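Side-chain contacts in novel protein similar to vertebrate potassium voltage-gated channel, subfamily H (Eag-related) family (Danio rerio, PDB 3UKN), which probably forms the pore-bearing subunit of a voltage-gated potassium channel, of which this chain is the cytoplasmic C-linker and cyclic nucleotide-binding homology domain: residues Leu39-Phe42 / Gln43-Ser47; Gly106-Leu109 / Ile110-Gly113. All blocks are in the same frame, centred on the assembly; numbering follows the deposited sequence.

Contact 1. Residues Leu39-Phe42 / Gln43-Ser47; sequences LECF and QTTWS
Gln43 folds its side chain back over the preceding turn of helix 32-45: its CG lies 3.4 Å from Leu39 O and is about as near to Glu40 O. CG stands between the backbone N and the carbonyl carbon (chi1 59°), which turns the chain toward these two carbonyls. The helical bond from Gln43 N to Leu39 O is weak at 3.3 Å. Thr44 N reaches both Glu40 O and Cys41 O, each weakly, the N-H angle to Cys41 O being only 121°. Thr45 grips the last turn more firmly. Its OG1 donates to Cys41 O at 2.8 Å, coming from above the carbonyl plane, while its backbone N bonds weakly to the same oxygen and, at 3.2 Å, to Phe42 O. Cys41 O thus accepts one side-chain and two weak backbone bonds. On the flank, Thr45 CG2 rests against Cys41 SG at 3.8 Å. With Trp46 the chain leaves helical geometry, yet the indole stays beside Phe42, both side chains pointing the same way. Trp46 CE3 meets Phe42 CZ at 3.7 Å; the ring planes are inclined by 36° with centroids 5.4 Å apart, an oblique pair. The indole's polar end is held elsewhere, NE1 donating to Glu107. This is the C-terminal end of a C-linker helix. Helix 13-27 covers the aromatic pair, Tyr14 meeting both rings and Leu21 touching Phe42, while Phe61 of the second subunit packs on Phe42 and Thr45.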
ATOM      1  N   LEU B  39       1.739  20.568  -6.076  1.00 51.06           N
ATOM      2  CA  LEU B  39       0.297  20.407  -6.256  1.00 51.89           C
ATOM      3  C   LEU B  39      -0.122  20.366  -7.726  1.00 58.77           C
ATOM      4  O   LEU B  39      -1.047  19.639  -8.096  1.00 59.58           O
ATOM      5  CB  LEU B  39      -0.471  21.501  -5.505  1.00 50.80           C
ATOM      6  CG  LEU B  39      -0.273  21.478  -3.981  1.00 53.70           C
ATOM      7  CD1 LEU B  39      -1.189  22.473  -3.280  1.00 45.92           C
ATOM      8  CD2 LEU B  39      -0.470  20.055  -3.409  1.00 28.19           C
ATOM      9  N   GLU B  40       0.554  21.147  -8.565  1.00 41.76           N
ATOM     10  CA  GLU B  40       0.253  21.133  -9.991  1.00 58.93           C
ATOM     11  C   GLU B  40       0.931  19.955 -10.692  1.00 60.18           C
ATOM     12  O   GLU B  40       0.417  19.434 -11.674  1.00 56.44           O
ATOM     13  CB  GLU B  40       0.564  22.487 -10.667  1.00 71.89           C
ATOM     14  CG  GLU B  40       1.936  23.083 -10.384  1.00 83.28           C
ATOM     15  CD  GLU B  40       2.015  24.592 -10.685  1.00 87.98           C
ATOM     16  OE1 GLU B  40       3.133  25.152 -10.617  1.00 92.87           O
ATOM     17  OE2 GLU B  40       0.969  25.219 -10.978  1.00 77.96           O
ATOM     18  N   CYS B  41       2.074  19.518 -10.176  1.00 51.20           N
ATOM     19  CA  CYS B  41       2.688  18.305 -10.704  1.00 52.12           C
ATOM     20  C   CYS B  41       1.880  17.067 -10.279  1.00 40.00           C
ATOM     21  O   CYS B  41       1.683  16.139 -11.067  1.00 37.82           O
ATOM     22  CB  CYS B  41       4.153  18.192 -10.294  1.00 50.59           C
ATOM     23  SG  CYS B  41       4.947  16.673 -10.864  1.00 76.96           S
ATOM     24  N   PHE B  42       1.389  17.069  -9.043  1.00 58.88           N
ATOM     25  CA  PHE B  42       0.447  16.045  -8.612  1.00 51.47           C
ATOM     26  C   PHE B  42      -0.699  15.836  -9.616  1.00 61.06           C
ATOM     27  O   PHE B  42      -0.913  14.723 -10.096  1.00 64.15           O
ATOM     28  CB  PHE B  42      -0.139  16.373  -7.235  1.00 41.60           C
ATOM     29  CG  PHE B  42      -1.204  15.406  -6.792  1.00 38.26           C
ATOM     30  CD1 PHE B  42      -0.860  14.174  -6.249  1.00 42.67           C
ATOM     31  CD2 PHE B  42      -2.545  15.717  -6.935  1.00 37.95           C
ATOM     32  CE1 PHE B  42      -1.838  13.267  -5.846  1.00 39.61           C
ATOM     33  CE2 PHE B  42      -3.535  14.815  -6.543  1.00 33.60           C
ATOM     34  CZ  PHE B  42      -3.187  13.594  -6.004  1.00 33.95           C
ATOM     35  N   GLN B  43      -1.434  16.900  -9.923  1.00 53.25           N
ATOM     36  CA  GLN B  43      -2.624  16.776 -10.759  1.00 59.73           C
ATOM     37  C   GLN B  43      -2.270  16.579 -12.236  1.00 70.44           C
ATOM     38  O   GLN B  43      -3.089  16.112 -13.027  1.00 79.18           O
ATOM     39  CB  GLN B  43      -3.590  17.952 -10.541  1.00 58.72           C
ATOM     40  CG  GLN B  43      -3.024  19.326 -10.827  1.00 68.02           C
ATOM     41  CD  GLN B  43      -3.851  20.437 -10.181  1.00 76.65           C
ATOM     42  OE1 GLN B  43      -4.111  20.406  -8.975  1.00 78.54           O
ATOM     43  NE2 GLN B  43      -4.271  21.420 -10.982  1.00 72.14           N
ATOM     44  N   THR B  44      -1.033  16.907 -12.588  1.00 37.28           N
ATOM     45  CA  THR B  44      -0.509  16.667 -13.938  1.00 49.18           C
ATOM     46  C   THR B  44      -0.053  15.217 -14.137  1.00 46.49           C
ATOM     47  O   THR B  44      -0.057  14.706 -15.254  1.00 55.26           O
ATOM     48  CB  THR B  44       0.678  17.624 -14.248  1.00 62.08           C
ATOM     49  OG1 THR B  44       0.177  18.849 -14.797  1.00 67.65           O
ATOM     50  CG2 THR B  44       1.672  16.996 -15.230  1.00 69.37           C
ATOM     51  N   THR B  45       0.340  14.559 -13.050  1.00 49.52           N
ATOM     52  CA  THR B  45       0.896  13.210 -13.150  1.00 54.63           C
ATOM     53  C   THR B  45       0.009  12.120 -12.547  1.00 44.27           C
ATOM     54  O   THR B  45       0.351  10.948 -12.602  1.00 42.18           O
ATOM     55  CB  THR B  45       2.294  13.128 -12.504  1.00 55.83           C
ATOM     56  OG1 THR B  45       2.189  13.408 -11.102  1.00 49.52           O
ATOM     57  CG2 THR B  45       3.254  14.136 -13.144  1.00 66.71           C
ATOM     58  N   TRP B  46      -1.137  12.501 -11.997  1.00 64.45           N
ATOM     59  CA  TRP B  46      -2.008  11.550 -11.306  1.00 52.88           C
ATOM     60  C   TRP B  46      -2.734  10.530 -12.189  1.00 57.42           C
ATOM     61  O   TRP B  46      -3.183  10.848 -13.289  1.00 59.26           O
ATOM     62  CB  TRP B  46      -3.052  12.304 -10.484  1.00 39.75           C
ATOM     63  CG  TRP B  46      -4.142  11.425  -9.948  1.00 38.66           C
ATOM     64  CD1 TRP B  46      -5.390  11.240 -10.482  1.00 39.02           C
ATOM     65  CD2 TRP B  46      -4.085  10.606  -8.769  1.00 31.09           C
ATOM     66  NE1 TRP B  46      -6.110  10.356  -9.707  1.00 38.57           N
ATOM     67  CE2 TRP B  46      -5.327   9.953  -8.649  1.00 29.50           C
ATOM     68  CE3 TRP B  46      -3.101  10.365  -7.800  1.00 33.63           C
ATOM     69  CZ2 TRP B  46      -5.616   9.076  -7.600  1.00 27.27           C
ATOM     70  CZ3 TRP B  46      -3.386   9.491  -6.760  1.00 26.48           C
ATOM     71  CH2 TRP B  46      -4.635   8.857  -6.668  1.00 28.90           C
ATOM     72  N   SER B  47      -2.860   9.307 -11.678  1.00 42.47           N
ATOM     73  CA  SER B  47      -3.823   8.328 -12.193  1.00 40.80           C
ATOM     74  C   SER B  47      -4.303   7.451 -11.036  1.00 34.39           C
ATOM     75  O   SER B  47      -3.569   7.209 -10.077  1.00 23.65           O
ATOM     76  CB  SER B  47      -3.219   7.459 -13.297  1.00 42.07           C
ATOM     77  OG  SER B  47      -2.267   6.560 -12.761  1.00 44.11           O
TER

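Contact 2. Residues Gly106-Leu109 / Ile110-Gly113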
ATOM      1  N   GLY B 106     -12.400  13.787 -16.474  1.00 38.17           N
ATOM      2  CA  GLY B 106     -11.079  14.147 -16.964  1.00 36.70           C
ATOM      3  C   GLY B 106      -9.943  13.567 -16.137  1.00 39.11           C
ATOM      4  O   GLY B 106      -8.765  13.759 -16.458  1.00 47.59           O
ATOM      5  N   GLU B 107     -10.296  12.867 -15.064  1.00 29.17           N
ATOM      6  CA  GLU B 107      -9.296  12.235 -14.199  1.00 37.66           C
ATOM      7  C   GLU B 107      -8.833  10.924 -14.843  1.00 32.89           C
ATOM      8  O   GLU B 107      -9.660  10.129 -15.294  1.00 28.77           O
ATOM      9  CB  GLU B 107      -9.854  12.005 -12.779  1.00 32.22           C
ATOM     10  CG  GLU B 107      -8.983  11.111 -11.880  1.00 34.36           C
ATOM     11  CD  GLU B 107      -9.557  10.922 -10.457  1.00 48.71           C
ATOM     12  OE1 GLU B 107     -10.584  11.566 -10.128  1.00 47.42           O
ATOM     13  OE2 GLU B 107      -8.979  10.123  -9.672  1.00 48.37           O
ATOM     14  N   PHE B 108      -7.519  10.706 -14.904  1.00 30.29           N
ATOM     15  CA  PHE B 108      -6.977   9.491 -15.531  1.00 31.16           C
ATOM     16  C   PHE B 108      -7.123   8.275 -14.622  1.00 24.76           C
ATOM     17  O   PHE B 108      -6.599   8.266 -13.502  1.00 34.51           O
ATOM     18  CB  PHE B 108      -5.490   9.665 -15.890  1.00 30.66           C
ATOM     19  CG  PHE B 108      -5.249  10.486 -17.121  1.00 34.60           C
ATOM     20  CD1 PHE B 108      -5.008   9.870 -18.348  1.00 35.26           C
ATOM     21  CD2 PHE B 108      -5.256  11.875 -17.056  1.00 35.23           C
ATOM     22  CE1 PHE B 108      -4.790  10.624 -19.488  1.00 43.57           C
ATOM     23  CE2 PHE B 108      -5.040  12.643 -18.203  1.00 44.58           C
ATOM     24  CZ  PHE B 108      -4.802  12.011 -19.421  1.00 46.45           C
ATOM     25  N   LEU B 109      -7.821   7.247 -15.093  1.00 33.87           N
ATOM     26  CA  LEU B 109      -7.856   5.975 -14.372  1.00 23.04           C
ATOM     27  C   LEU B 109      -6.538   5.270 -14.618  1.00 30.47           C
ATOM     28  O   LEU B 109      -5.922   4.742 -13.695  1.00 36.17           O
ATOM     29  CB  LEU B 109      -9.020   5.117 -14.860  1.00 30.23           C
ATOM     30  CG  LEU B 109      -9.071   3.704 -14.291  1.00 33.24           C
ATOM     31  CD1 LEU B 109      -9.153   3.808 -12.789  1.00 37.27           C
ATOM     32  CD2 LEU B 109     -10.270   2.958 -14.843  1.00 31.53           C
ATOM     33  N   ILE B 110      -6.094   5.321 -15.875  1.00 32.13           N
ATOM     34  CA  ILE B 110      -4.875   4.660 -16.340  1.00 35.01           C
ATOM     35  C   ILE B 110      -4.162   5.540 -17.365  1.00 43.42           C
ATOM     36  O   ILE B 110      -4.803   6.132 -18.227  1.00 43.83           O
ATOM     37  CB  ILE B 110      -5.233   3.322 -17.002  1.00 40.11           C
ATOM     38  CG1 ILE B 110      -5.403   2.253 -15.927  1.00 42.03           C
ATOM     39  CG2 ILE B 110      -4.177   2.913 -18.022  1.00 44.77           C
ATOM     40  CD1 ILE B 110      -6.451   1.236 -16.243  1.00 36.74           C
ATOM     41  N   ARG B 111      -2.840   5.643 -17.264  1.00 32.12           N
ATOM     42  CA  ARG B 111      -2.069   6.396 -18.254  1.00 39.76           C
ATOM     43  C   ARG B 111      -1.328   5.420 -19.144  1.00 48.31           C
ATOM     44  O   ARG B 111      -0.698   4.473 -18.662  1.00 44.10           O
ATOM     45  CB  ARG B 111      -1.070   7.339 -17.588  1.00 45.62           C
ATOM     46  CG  ARG B 111      -1.679   8.589 -16.976  1.00 43.09           C
ATOM     47  CD  ARG B 111      -0.595   9.561 -16.470  1.00 49.26           C
ATOM     48  NE  ARG B 111      -1.175  10.648 -15.682  1.00 47.46           N
ATOM     49  CZ  ARG B 111      -1.747  11.736 -16.199  1.00 46.86           C
ATOM     50  NH1 ARG B 111      -1.810  11.911 -17.515  1.00 48.20           N
ATOM     51  NH2 ARG B 111      -2.257  12.657 -15.401  1.00 39.56           N
ATOM     52  N   GLN B 112      -1.418   5.649 -20.450  1.00 36.49           N
ATOM     53  CA  GLN B 112      -0.792   4.764 -21.420  1.00 43.84           C
ATOM     54  C   GLN B 112       0.685   4.554 -21.075  1.00 48.35           C
ATOM     55  O   GLN B 112       1.399   5.504 -20.738  1.00 49.73           O
ATOM     56  CB  GLN B 112      -0.940   5.335 -22.826  1.00 50.59           C
ATOM     57  CG  GLN B 112      -0.236   4.509 -23.881  1.00 55.11           C
ATOM     58  CD  GLN B 112      -0.513   4.999 -25.276  1.00 55.70           C
ATOM     59  OE1 GLN B 112      -1.430   5.787 -25.496  1.00 55.91           O
ATOM     60  NE2 GLN B 112       0.283   4.537 -26.233  1.00 63.73           N
ATOM     61  N   GLY B 113       1.127   3.302 -21.131  1.00 59.29           N
ATOM     62  CA  GLY B 113       2.505   2.967 -20.829  1.00 52.35           C
ATOM     63  C   GLY B 113       2.769   2.635 -19.369  1.00 49.21           C
ATOM     64  O   GLY B 113       3.807   2.055 -19.042  1.00 39.77           O
TER
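A cation-pi stack joins Phe108, at the start of the outer strand 108-110, to Arg111 in the loop that follows it, within the cyclic nucleotide-binding homology domain. Arg111 CZ stands 3.9 Å from the Phe108 ring centroid and 23° off the ring normal, with guanidinium and ring planes 30° apart. NH1 lies over the middle of the ring, 3.4 Å from Phe108 CE2, and NH2 comes within 3.5 Å of Phe108 CD2. The arginine chain, extended from CG to NE, crosses the phenylalanine at about a right angle; its CG also touches Phe108 CD1 at 3.8 Å. Ile110 O lies in plane at the edge of the Phe108 ring, 3.7 Å from Phe108 CD1. Two residues, Leu109 and Ile110, face Val162 of the adjacent strand and form a classic beta bulge. Their side chains run side by side, Leu109 CG meeting Ile110 CD1 at 4.1 Å, and both touch Tyr120 in strand 118-122. The guanidinium also gives weak hydrogen bonds from NE to Thr45 O and from NH2 to Trp46 O. Ring and carbonyls together probably restrain its rotation, and the probable positive charge would be shared between an aromatic face and backbone oxygens at the C-terminal end of helix 32-45.

Overall arrangement
Contact 1 closes helix 32-45 of the C-linker, and contact 2 comes later in the chain, on strand 108-110 of the beta roll and the loop after it. Their centres are nevertheless about 11 Å apart, on the same side of the chain's centre. They meet directly: Trp46 from contact 1 and Arg111 from contact 2 join them, and Arg111 NH2 lies 3.0 Å from Thr44 O. Phe108 and Leu109 extend this junction through backbone hydrogen bonds to Val48 and Asn49, just past the helix. The helix end is therefore fastened to the outer strand of the four-stranded antiparallel sheet, a geometry consistent with mechanical coupling between C-linker and homology domain.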